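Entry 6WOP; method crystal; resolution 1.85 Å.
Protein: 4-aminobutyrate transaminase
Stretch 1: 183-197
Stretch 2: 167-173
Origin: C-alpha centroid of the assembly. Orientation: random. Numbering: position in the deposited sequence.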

ATOM      1  N   ALA A 183     -23.331  18.746  -0.769  1.00 26.98           N
ATOM      2  CA  ALA A 183     -22.522  17.952  -1.702  1.00 27.68           C
ATOM      3  C   ALA A 183     -21.227  17.515  -1.070  1.00 26.29           C
ATOM      4  O   ALA A 183     -20.723  16.416  -1.364  1.00 24.77           O
ATOM      5  CB  ALA A 183     -22.230  18.746  -2.965  1.00 32.55           C
ATOM      6  N   ALA A 184     -20.606  18.397  -0.268  1.00 23.81           N
ATOM      7  CA  ALA A 184     -19.352  18.027   0.382  1.00 19.56           C
ATOM      8  C   ALA A 184     -19.570  16.907   1.392  1.00 22.79           C
ATOM      9  O   ALA A 184     -18.781  15.949   1.481  1.00 22.03           O
ATOM     10  CB  ALA A 184     -18.741  19.302   1.049  1.00 19.30           C
ATOM     11  N   ILE A 185     -20.620  17.012   2.196  1.00 23.95           N
ATOM     12  CA  ILE A 185     -20.873  15.960   3.163  1.00 20.96           C
ATOM     13  C   ILE A 185     -21.188  14.664   2.430  1.00 20.77           C
ATOM     14  O   ILE A 185     -20.675  13.589   2.766  1.00 21.95           O
ATOM     15  CB  ILE A 185     -22.026  16.384   4.106  1.00 24.89           C
ATOM     16  CG1 ILE A 185     -21.561  17.458   5.112  1.00 24.12           C
ATOM     17  CG2 ILE A 185     -22.591  15.178   4.911  1.00 24.57           C
ATOM     18  CD1 ILE A 185     -20.599  16.965   6.116  1.00 23.23           C
ATOM     19  N   GLU A 186     -21.972  14.758   1.365  1.00 23.11           N
ATOM     20  CA  GLU A 186     -22.297  13.555   0.595  1.00 24.71           C
ATOM     21  C   GLU A 186     -21.049  12.895   0.049  1.00 25.68           C
ATOM     22  O   GLU A 186     -20.978  11.655   0.004  1.00 22.91           O
ATOM     23  CB  GLU A 186     -23.266  13.912  -0.544  1.00 28.21           C
ATOM     24  CG  GLU A 186     -23.738  12.778  -1.336  1.00 37.66           C
ATOM     25  CD  GLU A 186     -24.855  13.161  -2.325  1.00 45.43           C
ATOM     26  OE1 GLU A 186     -25.537  14.192  -2.080  1.00 46.54           O
ATOM     27  OE2 GLU A 186     -25.023  12.426  -3.343  1.00 46.67           O
ATOM     28  N   SER A 187     -20.027  13.698  -0.354  1.00 21.85           N
ATOM     29  CA  SER A 187     -18.798  13.084  -0.893  1.00 23.81           C
ATOM     30  C   SER A 187     -18.014  12.335   0.181  1.00 20.54           C
ATOM     31  O   SER A 187     -17.419  11.294  -0.103  1.00 19.54           O
ATOM     32  CB  SER A 187     -17.923  14.143  -1.556  1.00 25.20           C
ATOM     33  OG  SER A 187     -17.225  14.877  -0.558  1.00 26.09           O
ATOM     34  N   VAL A 188     -18.042  12.809   1.440  1.00 19.42           N
ATOM     35  CA  VAL A 188     -17.468  12.020   2.547  1.00 16.72           C
ATOM     36  C   VAL A 188     -18.216  10.687   2.718  1.00 19.29           C
ATOM     37  O   VAL A 188     -17.635   9.589   2.837  1.00 19.75           O
ATOM     38  CB  VAL A 188     -17.496  12.869   3.828  1.00 18.11           C
ATOM     39  CG1 VAL A 188     -16.944  12.060   4.992  1.00 17.00           C
ATOM     40  CG2 VAL A 188     -16.627  14.165   3.579  1.00 16.01           C
ATOM     41  N   GLU A 189     -19.531  10.752   2.704  1.00 19.34           N
ATOM     42  CA  GLU A 189     -20.284   9.523   2.873  1.00 20.08           C
ATOM     43  C   GLU A 189     -20.047   8.560   1.701  1.00 23.30           C
ATOM     44  O   GLU A 189     -20.114   7.334   1.877  1.00 26.18           O
ATOM     45  CB  GLU A 189     -21.777   9.867   3.047  1.00 22.69           C
ATOM     46  CG  GLU A 189     -22.002  10.732   4.315  1.00 27.28           C
ATOM     47  CD  GLU A 189     -23.396  11.294   4.439  1.00 35.75           C
ATOM     48  OE1 GLU A 189     -24.059  11.559   3.382  1.00 36.48           O
ATOM     49  OE2 GLU A 189     -23.830  11.468   5.614  1.00 37.18           O
ATOM     50  N   ASP A 190     -19.848   9.079   0.486  1.00 25.29           N
ATOM     51  CA  ASP A 190     -19.538   8.174  -0.626  1.00 25.26           C
ATOM     52  C   ASP A 190     -18.201   7.471  -0.384  1.00 21.37           C
ATOM     53  O   ASP A 190     -18.004   6.334  -0.808  1.00 18.20           O
ATOM     54  CB  ASP A 190     -19.478   8.959  -1.952  1.00 22.55           C
ATOM     55  CG  ASP A 190     -20.851   9.467  -2.425  1.00 24.86           C
ATOM     56  OD1 ASP A 190     -21.931   9.039  -1.876  1.00 24.30           O
ATOM     57  OD2 ASP A 190     -20.854  10.308  -3.374  1.00 24.99           O
ATOM     58  N   ILE A 191     -17.237   8.159   0.239  1.00 19.45           N
ATOM     59  CA  ILE A 191     -15.978   7.487   0.579  1.00 17.24           C
ATOM     60  C   ILE A 191     -16.255   6.304   1.512  1.00 17.63           C
ATOM     61  O   ILE A 191     -15.720   5.201   1.323  1.00 19.79           O
ATOM     62  CB  ILE A 191     -14.998   8.507   1.212  1.00 14.81           C
ATOM     63  CG1 ILE A 191     -14.472   9.456   0.095  1.00 14.67           C
ATOM     64  CG2 ILE A 191     -13.774   7.783   1.882  1.00 15.27           C
ATOM     65  CD1 ILE A 191     -13.653  10.635   0.658  1.00 14.83           C
ATOM     66  N   PHE A 192     -17.088   6.516   2.544  1.00 17.74           N
ATOM     67  CA  PHE A 192     -17.452   5.390   3.421  1.00 18.14           C
ATOM     68  C   PHE A 192     -18.118   4.288   2.624  1.00 19.40           C
ATOM     69  O   PHE A 192     -17.967   3.084   2.933  1.00 19.11           O
ATOM     70  CB  PHE A 192     -18.432   5.831   4.504  1.00 18.16           C
ATOM     71  CG  PHE A 192     -17.886   6.842   5.465  1.00 17.58           C
ATOM     72  CD1 PHE A 192     -16.571   6.854   5.798  1.00 18.87           C
ATOM     73  CD2 PHE A 192     -18.744   7.746   6.067  1.00 19.96           C
ATOM     74  CE1 PHE A 192     -16.067   7.771   6.740  1.00 21.24           C
ATOM     75  CE2 PHE A 192     -18.254   8.676   7.000  1.00 23.25           C
ATOM     76  CZ  PHE A 192     -16.916   8.675   7.331  1.00 21.90           C
ATOM     77  N   SER A 193     -18.984   4.682   1.671  1.00 18.95           N
ATOM     78  CA  SER A 193     -19.764   3.684   0.959  1.00 26.49           C
ATOM     79  C   SER A 193     -18.928   2.904  -0.039  1.00 20.70           C
ATOM     80  O   SER A 193     -19.318   1.805  -0.405  1.00 20.32           O
ATOM     81  CB  SER A 193     -20.929   4.323   0.177  1.00 34.50           C
ATOM     82  OG  SER A 193     -21.849   4.935   1.042  1.00 41.82           O
ATOM     83  N   GLU A 194     -17.868   3.496  -0.565  1.00 20.13           N
ATOM     84  CA  GLU A 194     -17.158   2.976  -1.731  1.00 20.24           C
ATOM     85  C   GLU A 194     -15.722   2.575  -1.468  1.00 19.00           C
ATOM     86  O   GLU A 194     -15.242   1.638  -2.132  1.00 18.18           O
ATOM     87  CB  GLU A 194     -17.154   4.024  -2.869  1.00 18.53           C
ATOM     88  CG  GLU A 194     -18.630   4.369  -3.298  1.00 20.17           C
ATOM     89  CD  GLU A 194     -18.726   5.605  -4.194  1.00 24.38           C
ATOM     90  OE1 GLU A 194     -17.680   6.204  -4.540  1.00 23.88           O
ATOM     91  OE2 GLU A 194     -19.854   5.977  -4.529  1.00 23.83           O
ATOM     92  N   ASP A 195     -15.000   3.327  -0.626  1.00 18.51           N
ATOM     93  CA  ASP A 195     -13.551   3.221  -0.485  1.00 21.06           C
ATOM     94  C   ASP A 195     -13.126   2.547   0.808  1.00 20.61           C
ATOM     95  O   ASP A 195     -12.189   1.712   0.826  1.00 16.99           O
ATOM     96  CB  ASP A 195     -12.906   4.627  -0.535  1.00 22.34           C
ATOM     97  CG  ASP A 195     -12.939   5.240  -1.922  1.00 27.63           C
ATOM     98  OD1 ASP A 195     -12.262   4.690  -2.826  1.00 27.10           O
ATOM     99  OD2 ASP A 195     -13.660   6.244  -2.113  1.00 25.99           O
ATOM    100  N   ILE A 196     -13.728   2.959   1.918  1.00 21.66           N
ATOM    101  CA  ILE A 196     -13.188   2.564   3.221  1.00 19.98           C
ATOM    102  C   ILE A 196     -14.293   2.660   4.268  1.00 21.58           C
ATOM    103  O   ILE A 196     -14.973   3.693   4.382  1.00 20.75           O
ATOM    104  CB  ILE A 196     -11.971   3.420   3.643  1.00 18.50           C
ATOM    105  CG1 ILE A 196     -11.427   2.863   4.968  1.00 15.07           C
ATOM    106  CG2 ILE A 196     -12.316   5.001   3.701  1.00 16.93           C
ATOM    107  CD1 ILE A 196     -10.062   3.486   5.424  1.00 16.52           C
ATOM    108  N   ALA A 197     -14.485   1.597   5.049  1.00 20.41           N
ATOM    109  CA  ALA A 197     -15.534   1.616   6.047  1.00 21.92           C
ATOM    110  C   ALA A 197     -15.246   2.671   7.122  1.00 18.47           C
ATOM    111  O   ALA A 197     -14.094   2.931   7.477  1.00 17.98           O
ATOM    112  CB  ALA A 197     -15.700   0.244   6.696  1.00 25.43           C
TER
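Stretch 2 167-173: VFHARYP

How does stretch 2 lie on the helix? It approaches as an extended segment running nearly against it. Residues 167-170 form a strand, with phi/psi values such as -137/153 at F168 and -112/127 at H169, and the chain stays extended through R171, Y172 and P173. The angle between the N-to-C directions of strand 167-170 and helix 183-194 is 151°, so the two run roughly antiparallel, and their axes come within 7.9 Å. The register follows from that direction: R171 CA lies 5.0 Å from A184 CA, A170 CA lies 5.4 Å from S187 CA, and F168 CA lies 7.3 Å from I191 CA. The backbones therefore stand closest near A184 and draw apart toward F168, where a large side chain occupies the space. In the strand, the CA-to-CB bonds alternate: F168 and A170 point toward the helix, V167 and H169 away from it.

What polar link joins the two? A single hydrogen bond crosses the contact, from R171 N to S187 OG, at 3.0 Å and with an N-H...O angle of 167°, close to linear. S187 has chi1 in the p well, and its hydroxyl also donates to the carbonyl of A184 one turn back, S187 OG to A184 O 2.8 Å. The same oxygen thus accepts from the R171 backbone of stretch 2 while giving its own proton to the helix backbone. The long side chain of R171 curls back on its own stretch, with R171 NH2 donating to H169 O at 2.9 Å, and R171 CG packs 3.6 Å from S187 CB. Less well served is R171 O: it is buried by the contact, finds no hydrogen-bond partner in the model, and has A184 CB at 3.1 Å.

Which apolar side chains fill the space between the backbones? Small residues serve where the two stretches are closest. A184 CB touches P173 CD at 3.7 Å, and the methyl of A170 meets the helix at three points, with S187 OG 3.2 Å from A170 CB, V188 CG2 3.6 Å and I191 CD1 3.8 Å from the same atom. I191 also reaches the strand backbone, I191 CD1 lying 3.7 Å from A170 N. I191 also packs on F168, with I191 CG2 4.0 Å from F168 CB and I191 CD1 at nearly the same distance.

Where does the ring of F168 end up? It lies near the C-terminal end of the helix, against D195 and I196, and F168 has the largest area covered in the contact. D195 lies over one face: D195 CB stands 3.7 Å from the centroid of the F168 ring and only 3° off the ring normal, a nearly perpendicular CH-pi contact. The D195 carboxylate is close too, D195 OD1 lying 3.5 Å from F168 CE1. I196 CG2 adds an apolar contact at 3.8 Å to F168 CD2, so D195 and I196 extend the packing begun by I191.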

ATOM      1  N   VAL A 167      -5.704   6.590   1.938  1.00 12.96           N
ATOM      2  CA  VAL A 167      -5.922   8.041   1.911  1.00 12.90           C
ATOM      3  C   VAL A 167      -6.893   8.366   0.791  1.00 18.44           C
ATOM      4  O   VAL A 167      -6.649   7.977  -0.361  1.00 17.13           O
ATOM      5  CB  VAL A 167      -4.595   8.777   1.685  1.00 16.95           C
ATOM      6  CG1 VAL A 167      -4.802  10.356   1.636  1.00 12.83           C
ATOM      7  CG2 VAL A 167      -3.630   8.359   2.806  1.00 16.73           C
ATOM      8  N   PHE A 168      -7.964   9.127   1.098  1.00 15.66           N
ATOM      9  CA  PHE A 168      -8.950   9.423   0.065  1.00 14.73           C
ATOM     10  C   PHE A 168      -9.344  10.886   0.134  1.00 16.94           C
ATOM     11  O   PHE A 168      -9.348  11.468   1.210  1.00 19.32           O
ATOM     12  CB  PHE A 168     -10.209   8.475   0.253  1.00 16.22           C
ATOM     13  CG  PHE A 168      -9.822   7.016   0.091  1.00 18.47           C
ATOM     14  CD1 PHE A 168      -9.551   6.498  -1.190  1.00 19.03           C
ATOM     15  CD2 PHE A 168      -9.658   6.206   1.204  1.00 18.41           C
ATOM     16  CE1 PHE A 168      -9.117   5.131  -1.329  1.00 17.36           C
ATOM     17  CE2 PHE A 168      -9.238   4.889   1.074  1.00 18.42           C
ATOM     18  CZ  PHE A 168      -8.972   4.361  -0.191  1.00 17.23           C
ATOM     19  N   HIS A 169      -9.774  11.455  -1.001  1.00 19.80           N
ATOM     20  CA  HIS A 169     -10.147  12.874  -1.047  1.00 16.34           C
ATOM     21  C   HIS A 169     -11.635  13.094  -1.257  1.00 22.74           C
ATOM     22  O   HIS A 169     -12.218  12.623  -2.259  1.00 19.33           O
ATOM     23  CB  HIS A 169      -9.375  13.561  -2.161  1.00 16.50           C
ATOM     24  CG  HIS A 169      -7.899  13.586  -1.904  1.00 19.44           C
ATOM     25  ND1 HIS A 169      -7.062  12.574  -2.324  1.00 17.55           N
ATOM     26  CD2 HIS A 169      -7.120  14.472  -1.230  1.00 19.31           C
ATOM     27  CE1 HIS A 169      -5.817  12.838  -1.939  1.00 17.79           C
ATOM     28  NE2 HIS A 169      -5.826  13.981  -1.266  1.00 18.70           N
ATOM     29  N   ALA A 170     -12.231  13.890  -0.371  1.00 22.26           N
ATOM     30  CA  ALA A 170     -13.603  14.377  -0.556  1.00 22.47           C
ATOM     31  C   ALA A 170     -13.599  15.792  -1.160  1.00 22.44           C
ATOM     32  O   ALA A 170     -12.531  16.405  -1.328  1.00 17.77           O
ATOM     33  CB  ALA A 170     -14.339  14.354   0.793  1.00 21.18           C
ATOM     34  N   ARG A 171     -14.794  16.313  -1.428  1.00 20.78           N
ATOM     35  CA  ARG A 171     -14.936  17.653  -1.934  1.00 20.23           C
ATOM     36  C   ARG A 171     -15.057  18.657  -0.804  1.00 23.10           C
ATOM     37  O   ARG A 171     -15.921  18.541   0.010  1.00 22.19           O
ATOM     38  CB  ARG A 171     -16.218  17.837  -2.762  1.00 24.98           C
ATOM     39  CG  ARG A 171     -16.598  16.711  -3.657  1.00 29.37           C
ATOM     40  CD  ARG A 171     -15.698  16.577  -4.830  1.00 33.76           C
ATOM     41  NE  ARG A 171     -14.321  16.155  -4.596  1.00 34.43           N
ATOM     42  CZ  ARG A 171     -13.890  14.917  -4.390  1.00 36.25           C
ATOM     43  NH1 ARG A 171     -14.723  13.892  -4.301  1.00 36.71           N
ATOM     44  NH2 ARG A 171     -12.626  14.724  -4.211  1.00 31.27           N
ATOM     45  N   TYR A 172     -14.177  19.630  -0.785  1.00 20.63           N
ATOM     46  CA  TYR A 172     -14.303  20.733   0.143  1.00 19.50           C
ATOM     47  C   TYR A 172     -15.485  21.622  -0.246  1.00 21.79           C
ATOM     48  O   TYR A 172     -15.689  21.901  -1.434  1.00 22.21           O
ATOM     49  CB  TYR A 172     -13.008  21.542   0.109  1.00 17.02           C
ATOM     50  CG  TYR A 172     -12.762  22.425   1.313  1.00 17.01           C
ATOM     51  CD1 TYR A 172     -12.100  21.941   2.407  1.00 17.63           C
ATOM     52  CD2 TYR A 172     -13.212  23.767   1.336  1.00 18.49           C
ATOM     53  CE1 TYR A 172     -11.818  22.736   3.465  1.00 21.10           C
ATOM     54  CE2 TYR A 172     -12.948  24.558   2.419  1.00 20.42           C
ATOM     55  CZ  TYR A 172     -12.241  24.042   3.471  1.00 23.75           C
ATOM     56  OH  TYR A 172     -11.932  24.867   4.550  1.00 22.75           O
ATOM     57  N   PRO A 173     -16.242  22.136   0.734  1.00 22.72           N
ATOM     58  CA  PRO A 173     -17.410  22.977   0.443  1.00 22.49           C
ATOM     59  C   PRO A 173     -16.983  24.355  -0.038  1.00 21.41           C
ATOM     60  O   PRO A 173     -16.233  25.072   0.660  1.00 20.27           O
ATOM     61  CB  PRO A 173     -18.134  23.050   1.800  1.00 24.79           C
ATOM     62  CG  PRO A 173     -17.045  22.800   2.820  1.00 22.50           C
ATOM     63  CD  PRO A 173     -16.163  21.780   2.166  1.00 22.91           C
TER